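PDB 2QJX: protein BIM1 from Saccharomyces cerevisiae, which binds microtubules, tracking their plus ends, and is represented here by its calponin-homology domain. Local coordinates for residues 20-25 with 40-45. Residues are numbered along the deposited sequence; the frame is centred on the assembly and turned at random.
Sequences NGLLNL and CQIMDS
Leu22, near the C-terminal end of helix 12-23, meets helix 37-47 through its CD2 methyl, which lies 4.5 Å from CG1 of Ile42, a loose apolar touch. Trp109 of helix 95-112 packs against Leu22 and also against Ser45, whose hydroxyl is occupied by the carbonyl O of Ile42 in its own helix. Leu23 carries most of the contact, which in this all-helical calponin-homology domain joins helix 12-23 to helix 37-47. With CG anti to its own carbonyl carbon (chi1 -60°), Leu23 pushes both methyls forward: CD2 comes to 3.5 Å from CG of Gln41, while CD1 lies 3.9 Å from CB of Gln41 and 4.1 Å from CG1 of Ile42. Leu23 and Gln41 pass each other in opposite directions, the leucine methyls lying against CB and CG of the glutamine. The amide of the buried Gln41 is hydrogen-bonded by OE1 to Arg124 and by NE2 to Tyr118 OH and Pro120 O. Arg124 NH1 also hydrogen-bonds Leu23 O, tying the two segments through one guanidinium. Asn24 is the first residue to leave helical backbone angles, with positive phi, and Leu25 N then bonds back to Asn20 O, five residues earlier, at 3.0 Å.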
loop_
_atom_site.group_PDB
_atom_site.type_symbol
_atom_site.label_atom_id
_atom_site.label_comp_id
_atom_site.label_asym_id
_atom_site.label_seq_id
_atom_site.Cartn_x
_atom_site.Cartn_y
_atom_site.Cartn_z
ATOM N N ASN A 20 -7.145 6.138 5.131
ATOM C CA ASN A 20 -7.957 7.019 4.307
ATOM C C ASN A 20 -7.500 8.466 4.393
ATOM O O ASN A 20 -7.509 9.177 3.393
ATOM C CB ASN A 20 -9.439 6.920 4.693
ATOM C CG ASN A 20 -10.097 5.655 4.170
ATOM O OD1 ASN A 20 -9.670 5.085 3.163
ATOM N ND2 ASN A 20 -11.159 5.219 4.843
ATOM N N GLY A 21 -7.101 8.900 5.583
ATOM C CA GLY A 21 -6.641 10.267 5.742
ATOM C C GLY A 21 -5.264 10.450 5.126
ATOM O O GLY A 21 -4.989 11.458 4.476
ATOM N N LEU A 22 -4.404 9.455 5.321
ATOM C CA LEU A 22 -3.043 9.492 4.802
ATOM C C LEU A 22 -2.983 9.585 3.283
ATOM O O LEU A 22 -2.245 10.401 2.736
ATOM C CB LEU A 22 -2.279 8.240 5.244
ATOM C CG LEU A 22 -0.832 8.118 4.753
ATOM C CD1 LEU A 22 0.040 9.148 5.454
ATOM C CD2 LEU A 22 -0.311 6.720 5.029
ATOM N N LEU A 23 -3.758 8.746 2.601
ATOM C CA LEU A 23 -3.733 8.726 1.142
ATOM C C LEU A 23 -4.962 9.309 0.454
ATOM O O LEU A 23 -5.104 9.200 -0.765
ATOM C CB LEU A 23 -3.519 7.288 0.659
ATOM C CG LEU A 23 -2.222 6.626 1.130
ATOM C CD1 LEU A 23 -2.120 5.226 0.565
ATOM C CD2 LEU A 23 -1.032 7.469 0.690
ATOM N N ASN A 24 -5.834 9.948 1.225
ATOM C CA ASN A 24 -7.061 10.503 0.664
ATOM C C ASN A 24 -7.825 9.425 -0.096
ATOM O O ASN A 24 -8.140 9.574 -1.286
ATOM C CB ASN A 24 -6.775 11.672 -0.275
ATOM C CG ASN A 24 -8.039 12.227 -0.902
ATOM O OD1 ASN A 24 -9.013 12.509 -0.204
ATOM N ND2 ASN A 24 -8.033 12.383 -2.224
ATOM N N LEU A 25 -8.099 8.331 0.602
ATOM C CA LEU A 25 -8.837 7.212 0.038
ATOM C C LEU A 25 -10.186 7.137 0.739
ATOM O O LEU A 25 -10.434 7.864 1.705
ATOM C CB LEU A 25 -8.070 5.902 0.239
ATOM C CG LEU A 25 -6.730 5.793 -0.495
ATOM C CD1 LEU A 25 -6.068 4.457 -0.186
ATOM C CD2 LEU A 25 -6.969 5.945 -1.989
ATOM N N CYS A 40 1.524 -0.042 -2.088
ATOM C CA CYS A 40 2.542 0.588 -2.917
ATOM C C CYS A 40 2.674 2.062 -2.578
ATOM O O CYS A 40 3.782 2.563 -2.415
ATOM C CB CYS A 40 2.191 0.473 -4.405
ATOM S SG CYS A 40 2.504 -1.143 -5.131
ATOM N N GLN A 41 1.547 2.765 -2.490
ATOM C CA GLN A 41 1.621 4.189 -2.202
ATOM C C GLN A 41 2.078 4.520 -0.793
ATOM O O GLN A 41 2.641 5.590 -0.564
ATOM C CB GLN A 41 0.301 4.901 -2.506
ATOM C CG GLN A 41 0.437 6.414 -2.324
ATOM C CD GLN A 41 -0.549 7.215 -3.130
ATOM O OE1 GLN A 41 -1.710 6.834 -3.272
ATOM N NE2 GLN A 41 -0.098 8.352 -3.650
ATOM N N ILE A 42 1.840 3.630 0.165
ATOM C CA ILE A 42 2.328 3.905 1.511
ATOM C C ILE A 42 3.852 3.910 1.394
ATOM O O ILE A 42 4.533 4.773 1.953
ATOM C CB ILE A 42 1.906 2.825 2.523
ATOM C CG1 ILE A 42 0.404 2.928 2.789
ATOM C CG2 ILE A 42 2.672 3.005 3.830
ATOM C CD1 ILE A 42 -0.103 1.921 3.793
HETATM N N MSE A 43 4.387 2.947 0.651
HETATM C CA MSE A 43 5.832 2.883 0.465
HETATM C C MSE A 43 6.320 4.103 -0.320
HETATM O O MSE A 43 7.435 4.582 -0.100
HETATM C CB MSE A 43 6.223 1.591 -0.253
HETATM C CG MSE A 43 5.965 0.325 0.568
HETATM SE SE MSE A 43 6.933 0.251 2.259
HETATM C CE MSE A 43 8.566 -0.572 1.637
ATOM N N ASP A 44 5.496 4.618 -1.228
ATOM C CA ASP A 44 5.901 5.801 -1.990
ATOM C C ASP A 44 5.985 7.012 -1.064
ATOM O O ASP A 44 6.882 7.843 -1.204
ATOM C CB ASP A 44 4.920 6.097 -3.137
ATOM C CG ASP A 44 5.433 7.184 -4.083
ATOM O OD1 ASP A 44 6.546 7.014 -4.620
ATOM O OD2 ASP A 44 4.730 8.203 -4.299
ATOM N N SER A 45 5.066 7.120 -0.109
ATOM C CA SER A 45 5.099 8.262 0.810
ATOM C C SER A 45 6.400 8.266 1.622
ATOM O O SER A 45 6.902 9.324 2.011
ATOM C CB SER A 45 3.897 8.231 1.763
ATOM O OG SER A 45 3.978 7.149 2.673
#